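Local structure of uncharacterized protein SAV2460 (Streptomyces avermitilis, 2QNG) at residues T158-G163 with P177-Y182; Y111-V116 with V162-R167. The protein is of unknown function but binds calcium ions and belongs to the CAPAB/TerDEXZ family. All coordinates share one frame; numbering follows the deposited sequence.

Interaction 1. Residues T158-G163 with P177-Y182; sequences TAATVG and PGIHGY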
ATOM      1  N   THR A 158       2.899  -2.699 -12.823  1.00  9.63           N
ATOM      2  CA  THR A 158       2.440  -1.316 -12.686  1.00  9.44           C
ATOM      3  C   THR A 158       1.871  -1.029 -11.289  1.00  9.32           C
ATOM      4  O   THR A 158       1.585   0.112 -10.961  1.00  9.71           O
ATOM      5  CB  THR A 158       1.397  -0.994 -13.758  1.00  9.98           C
ATOM      6  OG1 THR A 158       0.384  -1.997 -13.714  1.00 12.12           O
ATOM      7  CG2 THR A 158       2.066  -0.986 -15.149  1.00 11.14           C
ATOM      8  N   ALA A 159       1.698  -2.072 -10.485  1.00  9.21           N
ATOM      9  CA  ALA A 159       1.185  -1.953  -9.118  1.00  9.24           C
ATOM     10  C   ALA A 159       1.596  -3.213  -8.372  1.00  9.63           C
ATOM     11  O   ALA A 159       1.924  -4.237  -8.997  1.00  9.32           O
ATOM     12  CB  ALA A 159      -0.332  -1.794  -9.095  1.00 10.79           C
ATOM     13  N   ALA A 160       1.591  -3.158  -7.043  1.00  9.60           N
ATOM     14  CA  ALA A 160       1.896  -4.361  -6.266  1.00  9.43           C
ATOM     15  C   ALA A 160       1.202  -4.299  -4.923  1.00  8.97           C
ATOM     16  O   ALA A 160       1.147  -3.223  -4.307  1.00  9.34           O
ATOM     17  CB  ALA A 160       3.426  -4.481  -6.046  1.00 10.67           C
ATOM     18  N   THR A 161       0.668  -5.421  -4.456  1.00  9.16           N
ATOM     19  CA  THR A 161       0.356  -5.470  -3.027  1.00  9.42           C
ATOM     20  C   THR A 161       1.672  -5.756  -2.293  1.00 10.06           C
ATOM     21  O   THR A 161       2.551  -6.473  -2.817  1.00 10.34           O
ATOM     22  CB  THR A 161      -0.687  -6.546  -2.699  1.00 10.60           C
ATOM     23  OG1 THR A 161      -0.226  -7.824  -3.156  1.00 11.74           O
ATOM     24  CG2 THR A 161      -2.042  -6.234  -3.362  1.00 10.83           C
ATOM     25  N   VAL A 162       1.812  -5.165  -1.107  1.00  9.53           N
ATOM     26  CA  VAL A 162       3.087  -5.190  -0.413  1.00 10.31           C
ATOM     27  C   VAL A 162       2.974  -5.731   0.989  1.00 11.14           C
ATOM     28  O   VAL A 162       3.921  -5.697   1.757  1.00 12.62           O
ATOM     29  CB  VAL A 162       3.798  -3.804  -0.440  1.00  9.80           C
ATOM     30  CG1 VAL A 162       4.063  -3.344  -1.895  1.00 11.59           C
ATOM     31  CG2 VAL A 162       3.044  -2.698   0.357  1.00 10.99           C
ATOM     32  N   GLY A 163       1.813  -6.263   1.321  1.00 12.57           N
ATOM     33  CA  GLY A 163       1.628  -6.788   2.673  1.00 13.37           C
ATOM     34  C   GLY A 163       0.172  -6.979   2.981  1.00 12.99           C
ATOM     35  O   GLY A 163      -0.685  -6.331   2.395  1.00 12.99           O
ATOM     36  N   PRO A 177       4.007 -11.201   5.199  1.00 16.98           N
ATOM     37  CA  PRO A 177       4.822 -10.567   4.172  1.00 17.58           C
ATOM     38  C   PRO A 177       4.617 -11.158   2.787  1.00 17.76           C
ATOM     39  O   PRO A 177       4.241 -12.315   2.622  1.00 18.48           O
ATOM     40  CB  PRO A 177       6.259 -10.821   4.647  1.00 17.91           C
ATOM     41  CG  PRO A 177       6.150 -12.029   5.506  1.00 19.59           C
ATOM     42  CD  PRO A 177       4.836 -11.904   6.194  1.00 17.52           C
ATOM     43  N   GLY A 178       4.853 -10.335   1.790  1.00 17.37           N
ATOM     44  CA  GLY A 178       4.799 -10.821   0.423  1.00 16.73           C
ATOM     45  C   GLY A 178       4.492  -9.657  -0.470  1.00 16.17           C
ATOM     46  O   GLY A 178       3.631  -8.844  -0.161  1.00 16.28           O
ATOM     47  N   ILE A 179       5.252  -9.547  -1.547  1.00 15.20           N
ATOM     48  CA  ILE A 179       5.042  -8.529  -2.561  1.00 15.13           C
ATOM     49  C   ILE A 179       4.535  -9.256  -3.802  1.00 14.29           C
ATOM     50  O   ILE A 179       5.164 -10.231  -4.250  1.00 16.06           O
ATOM     51  CB  ILE A 179       6.360  -7.823  -2.952  1.00 16.22           C
ATOM     52  CG1 ILE A 179       7.192  -7.386  -1.735  1.00 19.30           C
ATOM     53  CG2 ILE A 179       6.101  -6.710  -3.973  1.00 16.42           C
ATOM     54  CD1 ILE A 179       6.646  -6.289  -0.920  1.00 20.35           C
ATOM     55  N   HIS A 180       3.399  -8.808  -4.343  1.00 12.19           N
ATOM     56  CA  HIS A 180       2.767  -9.475  -5.488  1.00 12.29           C
ATOM     57  C   HIS A 180       2.446  -8.453  -6.545  1.00 11.68           C
ATOM     58  O   HIS A 180       1.765  -7.469  -6.267  1.00 11.58           O
ATOM     59  CB  HIS A 180       1.489 -10.180  -5.051  1.00 13.30           C
ATOM     60  CG  HIS A 180       1.750 -11.343  -4.150  1.00 16.84           C
ATOM     61  ND1 HIS A 180       1.649 -11.268  -2.777  1.00 20.22           N
ATOM     62  CD2 HIS A 180       2.146 -12.610  -4.431  1.00 19.29           C
ATOM     63  CE1 HIS A 180       1.949 -12.443  -2.251  1.00 20.62           C
ATOM     64  NE2 HIS A 180       2.257 -13.272  -3.232  1.00 23.05           N
ATOM     65  N   GLY A 181       2.963  -8.690  -7.745  1.00 11.62           N
ATOM     66  CA  GLY A 181       2.819  -7.745  -8.832  1.00 11.58           C
ATOM     67  C   GLY A 181       1.530  -7.875  -9.606  1.00 11.27           C
ATOM     68  O   GLY A 181       0.989  -8.970  -9.783  1.00 12.03           O
ATOM     69  N   TYR A 182       1.042  -6.727 -10.069  1.00 10.84           N
ATOM     70  CA  TYR A 182      -0.169  -6.609 -10.890  1.00 11.19           C
ATOM     71  C   TYR A 182       0.151  -5.784 -12.129  1.00 11.37           C
ATOM     72  O   TYR A 182       1.047  -4.929 -12.109  1.00 11.75           O
ATOM     73  CB  TYR A 182      -1.280  -5.892 -10.103  1.00 11.75           C
ATOM     74  CG  TYR A 182      -1.906  -6.703  -8.995  1.00 12.25           C
ATOM     75  CD1 TYR A 182      -3.232  -7.115  -9.094  1.00 13.94           C
ATOM     76  CD2 TYR A 182      -1.187  -7.066  -7.855  1.00 11.74           C
ATOM     77  CE1 TYR A 182      -3.830  -7.845  -8.088  1.00 13.37           C
ATOM     78  CE2 TYR A 182      -1.773  -7.794  -6.831  1.00 12.05           C
ATOM     79  CZ  TYR A 182      -3.095  -8.202  -6.967  1.00 12.82           C
ATOM     80  OH  TYR A 182      -3.687  -8.939  -5.961  1.00 14.95           O
TER
HETATM   81  O   HOH W   1      -2.128  -9.687  -3.836  1.00 16.72           O
HETATM   82  O   HOH W   2       0.908  -8.598  -0.843  1.00 22.73           O
HETATM   83  O   HOH W   3       5.738  -7.663   2.655  1.00 18.63           O

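Interaction 2. Residues Y111-V116 with V162-R167; sequences YARVVV and VGEFVR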
ATOM      1  N   TYR A 111     -14.012  -6.040  10.523  1.00 17.86           N
ATOM      2  CA  TYR A 111     -12.901  -6.084   9.561  1.00 17.45           C
ATOM      3  C   TYR A 111     -11.903  -7.129   9.988  1.00 17.38           C
ATOM      4  O   TYR A 111     -11.383  -7.065  11.100  1.00 19.56           O
ATOM      5  CB  TYR A 111     -12.216  -4.715   9.442  1.00 17.38           C
ATOM      6  CG  TYR A 111     -13.193  -3.642   9.050  1.00 16.70           C
ATOM      7  CD1 TYR A 111     -13.763  -3.635   7.773  1.00 17.10           C
ATOM      8  CD2 TYR A 111     -13.587  -2.664   9.962  1.00 15.99           C
ATOM      9  CE1 TYR A 111     -14.691  -2.668   7.405  1.00 17.45           C
ATOM     10  CE2 TYR A 111     -14.508  -1.679   9.607  1.00 17.97           C
ATOM     11  CZ  TYR A 111     -15.065  -1.694   8.326  1.00 17.60           C
ATOM     12  OH  TYR A 111     -15.993  -0.735   7.977  1.00 20.01           O
ATOM     13  N   ALA A 112     -11.625  -8.084   9.113  1.00 15.15           N
ATOM     14  CA  ALA A 112     -10.754  -9.181   9.456  1.00 14.88           C
ATOM     15  C   ALA A 112      -9.453  -9.195   8.689  1.00 13.25           C
ATOM     16  O   ALA A 112      -8.537  -9.946   9.036  1.00 13.74           O
ATOM     17  CB  ALA A 112     -11.484 -10.505   9.241  1.00 16.23           C
ATOM     18  N   ARG A 113      -9.358  -8.356   7.655  1.00 12.25           N
ATOM     19  CA  ARG A 113      -8.178  -8.370   6.809  1.00 12.13           C
ATOM     20  C   ARG A 113      -7.969  -7.006   6.195  1.00 11.78           C
ATOM     21  O   ARG A 113      -8.925  -6.306   5.878  1.00 11.82           O
ATOM     22  CB  ARG A 113      -8.341  -9.436   5.721  1.00 12.69           C
ATOM     23  CG  ARG A 113      -7.190  -9.555   4.728  1.00 12.38           C
ATOM     24  CD  ARG A 113      -7.301 -10.886   3.925  1.00 13.82           C
ATOM     25  NE  ARG A 113      -6.273 -11.001   2.889  1.00 15.40           N
ATOM     26  CZ  ARG A 113      -6.464 -10.692   1.607  1.00 15.62           C
ATOM     27  NH1 ARG A 113      -7.646 -10.258   1.187  1.00 14.38           N
ATOM     28  NH2 ARG A 113      -5.465 -10.849   0.743  1.00 18.08           N
ATOM     29  N   VAL A 114      -6.697  -6.623   6.097  1.00 10.81           N
ATOM     30  CA  VAL A 114      -6.301  -5.367   5.457  1.00 10.35           C
ATOM     31  C   VAL A 114      -5.168  -5.690   4.500  1.00  9.53           C
ATOM     32  O   VAL A 114      -4.225  -6.401   4.871  1.00 10.64           O
ATOM     33  CB  VAL A 114      -5.798  -4.336   6.504  1.00 10.53           C
ATOM     34  CG1 VAL A 114      -5.336  -3.022   5.812  1.00 12.22           C
ATOM     35  CG2 VAL A 114      -6.896  -4.035   7.488  1.00 11.52           C
ATOM     36  N   VAL A 115      -5.260  -5.156   3.280  1.00  9.51           N
ATOM     37  CA  VAL A 115      -4.204  -5.306   2.291  1.00  9.60           C
ATOM     38  C   VAL A 115      -3.658  -3.927   1.968  1.00  9.23           C
ATOM     39  O   VAL A 115      -4.417  -2.979   1.808  1.00  9.13           O
ATOM     40  CB  VAL A 115      -4.716  -5.994   0.991  1.00  9.17           C
ATOM     41  CG1 VAL A 115      -3.579  -6.141  -0.026  1.00 10.56           C
ATOM     42  CG2 VAL A 115      -5.258  -7.391   1.344  1.00 10.23           C
ATOM     43  N   VAL A 116      -2.340  -3.812   1.909  1.00 10.12           N
ATOM     44  CA  VAL A 116      -1.710  -2.570   1.492  1.00 10.16           C
ATOM     45  C   VAL A 116      -0.995  -2.754   0.161  1.00 10.13           C
ATOM     46  O   VAL A 116      -0.540  -3.850  -0.154  1.00 10.39           O
ATOM     47  CB  VAL A 116      -0.720  -2.031   2.563  1.00 11.20           C
ATOM     48  CG1 VAL A 116      -1.478  -1.516   3.746  1.00 12.62           C
ATOM     49  CG2 VAL A 116       0.260  -3.101   3.017  1.00 13.63           C
ATOM     50  N   VAL A 162       1.812  -5.165  -1.107  1.00  9.53           N
ATOM     51  CA  VAL A 162       3.087  -5.190  -0.413  1.00 10.31           C
ATOM     52  C   VAL A 162       2.974  -5.731   0.989  1.00 11.14           C
ATOM     53  O   VAL A 162       3.921  -5.697   1.757  1.00 12.62           O
ATOM     54  CB  VAL A 162       3.798  -3.804  -0.440  1.00  9.80           C
ATOM     55  CG1 VAL A 162       4.063  -3.344  -1.895  1.00 11.59           C
ATOM     56  CG2 VAL A 162       3.044  -2.698   0.357  1.00 10.99           C
ATOM     57  N   GLY A 163       1.813  -6.263   1.321  1.00 12.57           N
ATOM     58  CA  GLY A 163       1.628  -6.788   2.673  1.00 13.37           C
ATOM     59  C   GLY A 163       0.172  -6.979   2.981  1.00 12.99           C
ATOM     60  O   GLY A 163      -0.685  -6.331   2.395  1.00 12.99           O
ATOM     61  N   GLU A 164      -0.080  -7.868   3.930  1.00 12.38           N
ATOM     62  CA  GLU A 164      -1.401  -8.307   4.319  0.50 12.63           C
ATOM     63  C   GLU A 164      -1.417  -8.376   5.842  1.00 12.33           C
ATOM     64  O   GLU A 164      -0.401  -8.810   6.409  1.00 11.77           O
ATOM     65  CB  GLU A 164      -1.577  -9.725   3.764  0.50 13.73           C
ATOM     66  CG  GLU A 164      -2.940 -10.273   3.903  0.50 13.91           C
ATOM     67  CD  GLU A 164      -3.041 -11.714   3.462  0.50 13.70           C
ATOM     68  OE1 GLU A 164      -2.003 -12.353   3.191  0.50 17.41           O
ATOM     69  OE2 GLU A 164      -4.166 -12.192   3.425  0.50 15.57           O
ATOM     70  N   PHE A 165      -2.542  -8.029   6.474  1.00 11.27           N
ATOM     71  CA  PHE A 165      -2.731  -8.204   7.927  1.00 11.91           C
ATOM     72  C   PHE A 165      -4.040  -8.921   8.105  1.00 11.86           C
ATOM     73  O   PHE A 165      -5.032  -8.545   7.490  1.00 12.45           O
ATOM     74  CB  PHE A 165      -2.776  -6.848   8.623  1.00 11.80           C
ATOM     75  CG  PHE A 165      -1.525  -6.042   8.406  1.00 12.92           C
ATOM     76  CD1 PHE A 165      -0.436  -6.176   9.273  1.00 12.02           C
ATOM     77  CD2 PHE A 165      -1.417  -5.180   7.308  1.00 13.41           C
ATOM     78  CE1 PHE A 165       0.743  -5.452   9.069  1.00 15.60           C
ATOM     79  CE2 PHE A 165      -0.232  -4.456   7.108  1.00 14.77           C
ATOM     80  CZ  PHE A 165       0.837  -4.614   7.973  1.00 15.20           C
ATOM     81  N   VAL A 166      -4.033  -9.976   8.930  1.00 12.76           N
ATOM     82  CA  VAL A 166      -5.224 -10.796   9.169  1.00 14.13           C
ATOM     83  C   VAL A 166      -5.440 -10.909  10.677  1.00 14.97           C
ATOM     84  O   VAL A 166      -4.468 -11.119  11.414  1.00 15.14           O
ATOM     85  CB  VAL A 166      -5.069 -12.206   8.547  1.00 14.51           C
ATOM     86  CG1 VAL A 166      -6.315 -13.054   8.783  1.00 18.67           C
ATOM     87  CG2 VAL A 166      -4.807 -12.061   7.067  1.00 16.02           C
ATOM     88  N   ARG A 167      -6.692 -10.730  11.114  1.00 15.64           N
ATOM     89  CA  ARG A 167      -7.027 -10.783  12.535  0.50 17.65           C
ATOM     90  C   ARG A 167      -7.764 -12.077  12.823  1.00 18.24           C
ATOM     91  O   ARG A 167      -8.742 -12.405  12.135  1.00 18.99           O
ATOM     92  CB  ARG A 167      -7.861  -9.551  12.905  0.50 17.90           C
ATOM     93  CG  ARG A 167      -8.720  -9.639  14.132  0.50 18.88           C
ATOM     94  CD  ARG A 167      -9.700  -8.499  14.068  0.50 20.17           C
ATOM     95  NE  ARG A 167      -9.248  -7.334  14.817  0.50 15.66           N
ATOM     96  CZ  ARG A 167      -9.727  -6.103  14.655  0.50 18.90           C
ATOM     97  NH1 ARG A 167     -10.671  -5.862  13.749  0.50 15.66           N
ATOM     98  NH2 ARG A 167      -9.258  -5.110  15.398  0.50 15.38           N
TER

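Interaction 1. Residues T158-G163 with P177-Y182
T158 and A159 both face Y182 across a classic beta bulge, which lies at the start of strand 159-167 in its antiparallel hairpin with strand 173-182. At the bulge the Y182 carbonyl takes a bond from T158 N to Y182 O (3.0 Å) and a weak one from A159 N, while Y182 N returns a bond to A159 O at 2.9 Å. The next hydrogen-bonded pair is T161 with H180: T161 N donates to H180 O in the carbonyl plane, and H180 N gives T161 O a straighter bond of 2.9 Å. Between these rungs A160 CA-H points at H180 O; just beyond T161 and H180, I179 CA-H points at T161 O.

Apolar contacts follow. A159, T161 and Y182 share the face covered by helix 186-192, and here T161 CG2 packs 3.8 Å from Y182 CE2. On A160's face, A160 CB lies 4.1 Å from I179 CG2. Farther along, the end of I179 reaches back across the hairpin, its CD1 3.8 Å from V162 CB.

Water completes the contact. With T161 chi1 at 57°, OG1 sits between the backbone N and the carbonyl carbon, where it meets two waters. One, 2.7 Å from T161 OG1, also bonds Y182 OH at the ring edge. The other donates a hydrogen bond to G178 O at 2.8 Å. An alanine here would probably leave both waters without this shared partner and open a gap beside the Y182 ring. With H180 ND1 the second water makes only a weak, long bond.

Interaction 2. Residues Y111-V116 with V162-R167
R113 and E164 both carry CG anti to the backbone N (chi1 179° and -172°), with extended chains that bring the guanidinium diagonally past V166 to the E164 carboxylate. R113 NE meets E164 OE2 in a salt bridge of 2.5 Å, a doubtful length, being very short with E164 in two conformers. A weak bond comes from R113 NH2 to the same oxygen. The guanidinium takes OE2 at its edge, and its plane stands 85° from that of the carboxylate; V115 CG2 sits 3.4 Å above the guanidinium plane, over its centre.

The backbones form an antiparallel ladder, with V114 and F165 bonded both ways (F165 N to V114 O, 2.8 Å), while V162 N bonds V116 O (2.9 Å). On the face of V114 and F165, V116 CG2 lies 4.3 Å from F165 CE2. At the G163 backbone angles a CB would jam against the V162 carbonyl O, which alone calls for glycine; it would also press on V116 CG2.

R113 also donates from NH1 to the carbonyls of A63 and G194, and its guanidinium makes a cation-pi contact with F58. A buried arginine so gripped is probably kept charged, with E164 offsetting its charge.

From the N terminus, 111-116 comes first and waits for its partner: interaction 2 closes only when the chain returns at 162-167, after passing through strands 135-141 and 144-149 of the other sheet. Interaction 1 opens at 158-163, before that closure is complete, and finishes at 177-182 after a short excursion, making a local hairpin. The two closures therefore overlap rather than nest, sharing V162 and G163 on strand 159-167. That strand lies between its neighbours 111-120 and 173-182, so together the contacts bind three adjacent strands of one sheet. They also touch directly, T161 CG2 packing 3.7 Å from V115 CG1.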